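PDB 4WQK: 2''-aminoglycoside nucleotidyltransferase from Klebsiella pneumoniae, which confers resistance to kanamycin, gentamicin, tobramycin and related aminoglycosides by transferring a nucleotidyl group from a nucleoside triphosphate to their 2''-hydroxyl. Local coordinates for residues E53-L58 with Y75-E80; D132-A137 with E151-A156. All coordinates share one frame; numbering follows the deposited sequence.

Interaction 1: residues E53-L58 with Y75-E80; sequences ERRGEL and YGFLAE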
ATOM      1  N   GLU A  53       8.424  -8.331 -11.076  1.00 17.18           N
ATOM      2  CA  GLU A  53       9.218  -8.678 -12.258  1.00 18.04           C
ATOM      3  C   GLU A  53       9.276  -7.483 -13.237  1.00 19.12           C
ATOM      4  O   GLU A  53      10.008  -7.535 -14.248  1.00 21.70           O
ATOM      5  CB  GLU A  53       8.666  -9.945 -12.937  1.00 20.41           C
ATOM      6  CG  GLU A  53       7.451  -9.740 -13.862  1.00 19.66           C
ATOM      7  CD  GLU A  53       6.114  -9.387 -13.194  1.00 26.35           C
ATOM      8  OE1 GLU A  53       5.996  -9.337 -11.957  1.00 21.99           O
ATOM      9  OE2 GLU A  53       5.140  -9.172 -13.964  1.00 21.43           O
ATOM     10  N   ARG A  54       8.542  -6.407 -12.922  1.00 17.49           N
ATOM     11  CA  ARG A  54       8.573  -5.183 -13.712  1.00 16.02           C
ATOM     12  C   ARG A  54       9.134  -3.992 -12.931  1.00 16.54           C
ATOM     13  O   ARG A  54       8.850  -2.821 -13.261  1.00 18.39           O
ATOM     14  CB  ARG A  54       7.152  -4.873 -14.226  1.00 17.21           C
ATOM     15  CG  ARG A  54       6.645  -6.022 -15.069  1.00 18.62           C
ATOM     16  CD  ARG A  54       5.222  -5.748 -15.636  1.00 17.24           C
ATOM     17  NE  ARG A  54       5.210  -4.616 -16.561  1.00 16.33           N
ATOM     18  CZ  ARG A  54       4.097  -4.120 -17.125  1.00 18.74           C
ATOM     19  NH1 ARG A  54       2.885  -4.621 -16.841  1.00 17.07           N
ATOM     20  NH2 ARG A  54       4.186  -3.115 -17.999  1.00 16.68           N
ATOM     21  N   ARG A  55       9.972  -4.288 -11.929  1.00 18.15           N
ATOM     22  CA  ARG A  55      10.556  -3.222 -11.110  1.00 17.60           C
ATOM     23  C   ARG A  55      11.250  -2.135 -11.952  1.00 18.41           C
ATOM     24  O   ARG A  55      11.093  -0.926 -11.667  1.00 19.09           O
ATOM     25  CB  ARG A  55      11.532  -3.801 -10.096  1.00 18.49           C
ATOM     26  CG  ARG A  55      12.241  -2.691  -9.322  1.00 20.62           C
ATOM     27  CD  ARG A  55      12.882  -3.177  -8.041  1.00 22.55           C
ATOM     28  NE  ARG A  55      13.864  -2.185  -7.617  1.00 21.42           N
ATOM     29  CZ  ARG A  55      14.511  -2.209  -6.456  1.00 23.29           C
ATOM     30  NH1 ARG A  55      14.262  -3.159  -5.555  1.00 24.53           N
ATOM     31  NH2 ARG A  55      15.410  -1.268  -6.197  1.00 25.71           N
ATOM     32  N   GLY A  56      11.972  -2.536 -12.998  1.00 18.97           N
ATOM     33  CA  GLY A  56      12.688  -1.576 -13.815  1.00 20.19           C
ATOM     34  C   GLY A  56      11.773  -0.508 -14.415  1.00 20.42           C
ATOM     35  O   GLY A  56      12.190   0.646 -14.623  1.00 20.02           O
ATOM     36  N   GLU A  57      10.518  -0.884 -14.691  1.00 18.34           N
ATOM     37  CA  GLU A  57       9.583   0.063 -15.292  1.00 18.85           C
ATOM     38  C   GLU A  57       9.150   1.074 -14.252  1.00 19.29           C
ATOM     39  O   GLU A  57       8.984   2.257 -14.580  1.00 19.84           O
ATOM     40  CB  GLU A  57       8.369  -0.655 -15.886  1.00 17.59           C
ATOM     41  CG  GLU A  57       8.770  -1.608 -17.040  1.00 20.00           C
ATOM     42  CD  GLU A  57       7.575  -2.318 -17.624  1.00 22.50           C
ATOM     43  OE1 GLU A  57       6.635  -1.590 -18.032  1.00 26.37           O
ATOM     44  OE2 GLU A  57       7.592  -3.576 -17.676  1.00 22.81           O
ATOM     45  N   LEU A  58       8.942   0.633 -13.004  1.00 15.94           N
ATOM     46  CA  LEU A  58       8.632   1.605 -11.952  1.00 17.04           C
ATOM     47  C   LEU A  58       9.827   2.526 -11.716  1.00 17.00           C
ATOM     48  O   LEU A  58       9.642   3.746 -11.580  1.00 17.86           O
ATOM     49  CB  LEU A  58       8.207   0.899 -10.666  1.00 16.83           C
ATOM     50  CG  LEU A  58       7.924   1.845  -9.502  1.00 15.31           C
ATOM     51  CD1 LEU A  58       6.830   2.832  -9.838  1.00 16.31           C
ATOM     52  CD2 LEU A  58       7.540   1.017  -8.241  1.00 21.14           C
ATOM     53  N   TYR A  75      12.542  -6.027   1.594  1.00 35.67           N
ATOM     54  CA  TYR A  75      11.389  -6.374   0.753  1.00 35.82           C
ATOM     55  C   TYR A  75      10.786  -5.225  -0.008  1.00 33.03           C
ATOM     56  O   TYR A  75       9.571  -5.128  -0.074  1.00 38.72           O
ATOM     57  CB  TYR A  75      10.287  -6.998   1.598  1.00 47.28           C
ATOM     58  CG  TYR A  75      10.701  -8.295   2.206  1.00 50.99           C
ATOM     59  CD1 TYR A  75      10.705  -9.462   1.450  1.00 58.26           C
ATOM     60  CD2 TYR A  75      11.115  -8.361   3.528  1.00 51.51           C
ATOM     61  CE1 TYR A  75      11.095 -10.662   2.000  1.00 57.83           C
ATOM     62  CE2 TYR A  75      11.510  -9.554   4.087  1.00 61.61           C
ATOM     63  CZ  TYR A  75      11.498 -10.704   3.320  1.00 67.23           C
ATOM     64  OH  TYR A  75      11.887 -11.898   3.879  1.00 69.74           O
ATOM     65  N   GLY A  76      11.625  -4.404  -0.613  1.00 30.70           N
ATOM     66  CA  GLY A  76      11.185  -3.275  -1.411  1.00 32.69           C
ATOM     67  C   GLY A  76      12.265  -2.215  -1.472  1.00 25.42           C
ATOM     68  O   GLY A  76      13.448  -2.522  -1.236  1.00 27.92           O
ATOM     69  N   PHE A  77      11.877  -0.986  -1.819  1.00 21.74           N
ATOM     70  CA  PHE A  77      12.831   0.114  -1.891  1.00 22.23           C
ATOM     71  C   PHE A  77      12.100   1.417  -1.586  1.00 20.52           C
ATOM     72  O   PHE A  77      10.867   1.460  -1.717  1.00 21.05           O
ATOM     73  CB  PHE A  77      13.529   0.170  -3.272  1.00 21.36           C
ATOM     74  CG  PHE A  77      12.608   0.504  -4.447  1.00 22.20           C
ATOM     75  CD1 PHE A  77      12.384   1.823  -4.817  1.00 19.87           C
ATOM     76  CD2 PHE A  77      11.966  -0.495  -5.162  1.00 19.87           C
ATOM     77  CE1 PHE A  77      11.568   2.135  -5.894  1.00 21.50           C
ATOM     78  CE2 PHE A  77      11.128  -0.180  -6.229  1.00 21.01           C
ATOM     79  CZ  PHE A  77      10.938   1.137  -6.591  1.00 21.73           C
ATOM     80  N   LEU A  78      12.853   2.432  -1.163  1.00 19.57           N
ATOM     81  CA  LEU A  78      12.361   3.812  -0.975  1.00 19.56           C
ATOM     82  C   LEU A  78      12.871   4.646  -2.124  1.00 22.98           C
ATOM     83  O   LEU A  78      14.036   4.520  -2.537  1.00 24.99           O
ATOM     84  CB  LEU A  78      12.819   4.435   0.357  1.00 21.60           C
ATOM     85  CG  LEU A  78      12.544   3.591   1.598  1.00 25.59           C
ATOM     86  CD1 LEU A  78      13.124   4.273   2.869  1.00 28.69           C
ATOM     87  CD2 LEU A  78      11.051   3.300   1.723  1.00 27.04           C
ATOM     88  N   ALA A  79      11.977   5.459  -2.682  1.00 20.32           N
ATOM     89  CA  ALA A  79      12.369   6.437  -3.691  1.00 20.22           C
ATOM     90  C   ALA A  79      11.954   7.825  -3.244  1.00 19.75           C
ATOM     91  O   ALA A  79      11.037   7.986  -2.420  1.00 23.16           O
ATOM     92  CB  ALA A  79      11.720   6.115  -5.012  1.00 20.51           C
ATOM     93  N   GLU A  80      12.661   8.839  -3.731  1.00 21.84           N
ATOM     94  CA  GLU A  80      12.235  10.206  -3.472  1.00 24.91           C
ATOM     95  C   GLU A  80      12.019  10.925  -4.788  1.00 27.39           C
ATOM     96  O   GLU A  80      12.768  10.749  -5.737  1.00 25.35           O
ATOM     97  CB  GLU A  80      13.244  10.981  -2.601  1.00 31.83           C
ATOM     98  CG  GLU A  80      14.622  11.129  -3.176  1.00 47.26           C
ATOM     99  CD  GLU A  80      15.510  12.010  -2.306  1.00 55.32           C
ATOM    100  OE1 GLU A  80      15.699  11.691  -1.105  1.00 56.53           O
ATOM    101  OE2 GLU A  80      16.004  13.038  -2.828  1.00 59.81           O
TER
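Arg55 and Gly76 set the spacing of this helix-on-sheet contact, their CA atoms 9.7 Å apart, and one helical turn further on Leu58 and Ala79 are 10.3 Å apart, so the gap widens little and only side chains can bridge it. In the nucleotidyltransferase fold of the N-terminal domain, helix 55-64 packs here on the mixed sheet that also carries magnesium-binding aspartates, Asp47 on strand 46-51, Asp45 just ahead of it, and Asp87 on strand 84-93. The contact itself is small, 181 Å² over both sides, and Phe77 contributes most to it. Its neighbour across the gap is Arg55, whose chain is extended, with CG anti to the backbone N (chi1 175°). That shape carries the aliphatic part alongside the ring, Arg55 CD passing 3.9 Å from Phe77 CE2, and lays the guanidinium against the CB-CG-CD2 side of the ring. The ring atom Phe77 CD2 sits over the centre of the guanidinium, 3.3 Å from Arg55 CZ, while the two planes are inclined by 33°; this is a tilted overlap of flat groups, and the side chains run past each other in opposite directions. Salt bridges from Arg55 NE to Glu59 and from Arg55 NH2 to Glu72 probably fix the guanidinium's rotation and compensate its charge beside the aromatic ring. Leu58 reaches the far end of the ring, where Leu58 CD2 lies 3.8 Å from Phe77 CZ. Phe50 of strand 46-51 and Cys88 of strand 84-93 extend this apolar cluster into the sheet. At the N-cap, Arg54 grips Glu57 side-on: Arg54 NE donates to Glu57 OE2 at 2.8 Å, in the guanidinium plane but from above the carboxylate plane, and Arg54 NH2 donates to Glu57 OE1 at 2.9 Å on its syn side.

Interaction 2: residues D132-A137 with E151-A156; sequences DYFYYA and ESYRLA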
ATOM      1  N   ASP A 132      -0.750  -5.861   7.439  1.00 16.98           N
ATOM      2  CA  ASP A 132       0.513  -5.168   7.714  1.00 19.20           C
ATOM      3  C   ASP A 132       0.554  -4.557   9.090  1.00 19.97           C
ATOM      4  O   ASP A 132       1.625  -4.446   9.702  1.00 21.58           O
ATOM      5  CB  ASP A 132       0.772  -4.074   6.675  1.00 24.02           C
ATOM      6  CG  ASP A 132       1.816  -4.495   5.669  1.00 33.40           C
ATOM      7  OD1 ASP A 132       2.426  -5.574   5.862  1.00 32.20           O
ATOM      8  OD2 ASP A 132       2.005  -3.778   4.670  1.00 43.03           O
ATOM      9  N   TYR A 133      -0.590  -4.103   9.611  1.00 19.52           N
ATOM     10  CA  TYR A 133      -0.604  -3.632  10.982  1.00 20.42           C
ATOM     11  C   TYR A 133      -0.293  -4.748  11.982  1.00 19.69           C
ATOM     12  O   TYR A 133       0.229  -4.499  13.053  1.00 21.97           O
ATOM     13  CB  TYR A 133      -1.950  -3.011  11.377  1.00 19.34           C
ATOM     14  CG  TYR A 133      -2.167  -1.635  10.808  1.00 18.16           C
ATOM     15  CD1 TYR A 133      -1.630  -0.512  11.410  1.00 21.13           C
ATOM     16  CD2 TYR A 133      -2.929  -1.470   9.661  1.00 21.40           C
ATOM     17  CE1 TYR A 133      -1.843   0.771  10.847  1.00 25.01           C
ATOM     18  CE2 TYR A 133      -3.155  -0.218   9.107  1.00 25.87           C
ATOM     19  CZ  TYR A 133      -2.609   0.887   9.700  1.00 21.79           C
ATOM     20  OH  TYR A 133      -2.854   2.107   9.104  1.00 25.54           O
ATOM     21  N   PHE A 134      -0.605  -5.994  11.634  1.00 20.76           N
ATOM     22  CA  PHE A 134      -0.283  -7.086  12.526  1.00 20.86           C
ATOM     23  C   PHE A 134       1.234  -7.267  12.654  1.00 19.25           C
ATOM     24  O   PHE A 134       1.746  -7.515  13.754  1.00 23.19           O
ATOM     25  CB  PHE A 134      -0.943  -8.402  12.071  1.00 20.92           C
ATOM     26  CG  PHE A 134      -2.459  -8.344  12.038  1.00 18.01           C
ATOM     27  CD1 PHE A 134      -3.177  -7.445  12.832  1.00 23.44           C
ATOM     28  CD2 PHE A 134      -3.154  -9.227  11.218  1.00 18.35           C
ATOM     29  CE1 PHE A 134      -4.587  -7.425  12.786  1.00 22.53           C
ATOM     30  CE2 PHE A 134      -4.564  -9.206  11.176  1.00 19.65           C
ATOM     31  CZ  PHE A 134      -5.259  -8.322  11.976  1.00 18.66           C
ATOM     32  N   TYR A 135       1.956  -7.117  11.540  1.00 20.03           N
ATOM     33  CA  TYR A 135       3.425  -7.133  11.653  1.00 21.94           C
ATOM     34  C   TYR A 135       3.930  -5.992  12.526  1.00 20.62           C
ATOM     35  O   TYR A 135       4.846  -6.182  13.344  1.00 23.72           O
ATOM     36  CB  TYR A 135       4.094  -7.030  10.291  1.00 22.20           C
ATOM     37  CG  TYR A 135       3.895  -8.190   9.357  1.00 20.12           C
ATOM     38  CD1 TYR A 135       4.411  -9.454   9.660  1.00 21.55           C
ATOM     39  CD2 TYR A 135       3.218  -8.014   8.178  1.00 20.91           C
ATOM     40  CE1 TYR A 135       4.239 -10.523   8.753  1.00 19.58           C
ATOM     41  CE2 TYR A 135       3.050  -9.039   7.280  1.00 21.12           C
ATOM     42  CZ  TYR A 135       3.532 -10.302   7.587  1.00 20.51           C
ATOM     43  OH  TYR A 135       3.355 -11.344   6.671  1.00 23.63           O
ATOM     44  N   TYR A 136       3.342  -4.812  12.341  1.00 20.64           N
ATOM     45  CA  TYR A 136       3.718  -3.642  13.113  1.00 21.72           C
ATOM     46  C   TYR A 136       3.490  -3.895  14.613  1.00 23.12           C
ATOM     47  O   TYR A 136       4.322  -3.501  15.452  1.00 25.54           O
ATOM     48  CB  TYR A 136       2.933  -2.426  12.575  1.00 21.52           C
ATOM     49  CG  TYR A 136       3.303  -1.113  13.226  1.00 27.65           C
ATOM     50  CD1 TYR A 136       4.628  -0.783  13.469  1.00 26.25           C
ATOM     51  CD2 TYR A 136       2.326  -0.208  13.602  1.00 28.58           C
ATOM     52  CE1 TYR A 136       4.968   0.432  14.053  1.00 29.74           C
ATOM     53  CE2 TYR A 136       2.654   1.007  14.201  1.00 30.09           C
ATOM     54  CZ  TYR A 136       3.977   1.317  14.430  1.00 28.78           C
ATOM     55  OH  TYR A 136       4.326   2.513  15.032  1.00 28.86           O
ATOM     56  N   ALA A 137       2.406  -4.580  14.977  1.00 23.20           N
ATOM     57  CA  ALA A 137       2.134  -4.854  16.390  1.00 25.69           C
ATOM     58  C   ALA A 137       3.188  -5.779  17.016  1.00 26.26           C
ATOM     59  O   ALA A 137       3.460  -5.707  18.221  1.00 30.47           O
ATOM     60  CB  ALA A 137       0.748  -5.451  16.568  1.00 26.57           C
ATOM     61  N   GLU A 151      -5.314   5.396  14.878  1.00 22.55           N
ATOM     62  CA  GLU A 151      -6.527   5.877  14.225  1.00 22.55           C
ATOM     63  C   GLU A 151      -6.722   5.259  12.845  1.00 22.13           C
ATOM     64  O   GLU A 151      -7.863   4.926  12.480  1.00 22.76           O
ATOM     65  CB  GLU A 151      -6.511   7.403  14.116  1.00 27.58           C
ATOM     66  CG  GLU A 151      -6.592   8.067  15.473  1.00 28.14           C
ATOM     67  CD  GLU A 151      -6.561   9.589  15.415  1.00 41.03           C
ATOM     68  OE1 GLU A 151      -6.144  10.146  14.371  1.00 43.36           O
ATOM     69  OE2 GLU A 151      -6.952  10.227  16.422  1.00 47.94           O
ATOM     70  N   SER A 152      -5.651   5.120  12.066  1.00 19.64           N
ATOM     71  CA  SER A 152      -5.790   4.567  10.720  0.52 21.45           C
ATOM     72  C   SER A 152      -6.176   3.088  10.818  1.00 18.75           C
ATOM     73  O   SER A 152      -7.029   2.605  10.054  1.00 18.84           O
ATOM     74  CB  SER A 152      -4.501   4.749   9.900  0.52 23.34           C
ATOM     75  OG  SER A 152      -4.408   6.046   9.317  0.52 28.83           O
ATOM     76  N   TYR A 153      -5.581   2.369  11.780  1.00 19.55           N
ATOM     77  CA  TYR A 153      -5.960   0.976  12.018  1.00 18.33           C
ATOM     78  C   TYR A 153      -7.431   0.831  12.345  1.00 17.65           C
ATOM     79  O   TYR A 153      -8.118  -0.009  11.739  1.00 18.71           O
ATOM     80  CB  TYR A 153      -5.130   0.376  13.154  1.00 20.32           C
ATOM     81  CG  TYR A 153      -5.475  -1.057  13.518  1.00 19.58           C
ATOM     82  CD1 TYR A 153      -5.118  -2.111  12.680  1.00 24.01           C
ATOM     83  CD2 TYR A 153      -6.181  -1.358  14.673  1.00 24.32           C
ATOM     84  CE1 TYR A 153      -5.423  -3.429  12.993  1.00 24.70           C
ATOM     85  CE2 TYR A 153      -6.501  -2.691  14.987  1.00 25.48           C
ATOM     86  CZ  TYR A 153      -6.103  -3.708  14.158  1.00 27.23           C
ATOM     87  OH  TYR A 153      -6.417  -5.021  14.479  1.00 30.24           O
ATOM     88  N   ARG A 154      -7.930   1.632  13.293  1.00 23.06           N
ATOM     89  CA  ARG A 154      -9.326   1.478  13.677  1.00 24.64           C
ATOM     90  C   ARG A 154     -10.246   1.845  12.525  1.00 20.96           C
ATOM     91  O   ARG A 154     -11.271   1.211  12.370  1.00 21.45           O
ATOM     92  CB  ARG A 154      -9.687   2.287  14.917  1.00 30.11           C
ATOM     93  CG  ARG A 154      -9.214   1.648  16.199  1.00 34.84           C
ATOM     94  CD  ARG A 154      -9.766   2.490  17.343  1.00 46.04           C
ATOM     95  NE  ARG A 154      -8.876   2.393  18.523  1.00 57.91           N
ATOM     96  CZ  ARG A 154      -9.070   1.680  19.635  1.00 66.05           C
ATOM     97  NH1 ARG A 154     -10.175   1.002  19.828  1.00 68.87           N
ATOM     98  NH2 ARG A 154      -8.154   1.691  20.579  1.00 67.75           N
ATOM     99  N   LEU A 155      -9.855   2.803  11.697  1.00 21.23           N
ATOM    100  CA  LEU A 155     -10.639   3.130  10.504  1.00 19.28           C
ATOM    101  C   LEU A 155     -10.714   1.968   9.508  1.00 16.72           C
ATOM    102  O   LEU A 155     -11.795   1.640   9.006  1.00 19.64           O
ATOM    103  CB  LEU A 155     -10.036   4.347   9.851  1.00 23.08           C
ATOM    104  CG  LEU A 155     -10.735   4.951   8.665  1.00 25.15           C
ATOM    105  CD1 LEU A 155     -12.249   5.049   8.955  1.00 24.84           C
ATOM    106  CD2 LEU A 155     -10.114   6.331   8.478  1.00 25.70           C
ATOM    107  N   ALA A 156      -9.596   1.327   9.214  1.00 15.83           N
ATOM    108  CA  ALA A 156      -9.578   0.126   8.384  1.00 17.35           C
ATOM    109  C   ALA A 156     -10.432  -0.983   9.018  1.00 15.76           C
ATOM    110  O   ALA A 156     -11.210  -1.647   8.332  1.00 16.06           O
ATOM    111  CB  ALA A 156      -8.147  -0.332   8.180  1.00 17.75           C
TER
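The carbonyl O of Tyr133 accepts the amide of Ala137, Ala137 N to Tyr133 O being 2.9 Å, the shortest polar bond within either segment; it belongs to the helix from which Tyr133 and Phe134 meet Tyr153. Between the segments there is no hydrogen bond, and the helices are held apart by aromatic groups: their local axes approach to 11.6 Å and run at 141°, a roughly antiparallel crossing. Tyr153 has CG anti to its own amide nitrogen (chi1 178°), which brings the ring across the gap. Its edge then faces Tyr133 in an offset edge-to-face (T-shaped) pair, with ring centroids 5.3 Å apart and planes at 64°. Tyr153 CD1 comes within 3.5 Å of Tyr133 CG, and a CH-pi contact adds to this, Tyr153 CB standing 4.1 Å from the Tyr133 ring centroid, over the face. The pair belongs to the largely helical C-terminal domain, where helices 126-139 and 147-160 meet and helix 162-176 packs on both through Phe134 and Tyr153. The far end of Tyr153 meets Phe134 at about a right angle: Tyr153 OH lies in the plane of the Phe134 ring, 3.5 Å from Phe134 CE1, an edge contact, not a stack. At the opposite end of the cluster Tyr133 OH makes a van der Waals approach of 3.2 Å to Ser152 CB in one of two Ser152 conformers. In that conformer Ser152 OG is hydrogen-bonded to Arg41 NE of the N-terminal domain, and Ile32 of helix 28-36 touches both Tyr133 and Ser152, placing this end at the domain junction; the Tyr133 side chain is about 8 Å from a bound magnesium ion.

Interactions 1 and 2 lie on opposite sides of the chain's centre, their own centres 24 Å apart, and share no secondary-structure element. Interaction 1 belongs to the N-terminal domain and joins a helix to a sheet; interaction 2 joins two helices of the C-terminal domain. The first is the more buried, with three of its four touching residues in the interior against two of four in the second, although the second covers slightly more area, 228 against 181 Å². Their chemistry differs accordingly: a charged guanidinium, balanced by glutamates, flanks the single ring of interaction 1, whereas uncharged aromatic rings supply nearly all of interaction 2. Kanamycin binds in the cleft between these domains.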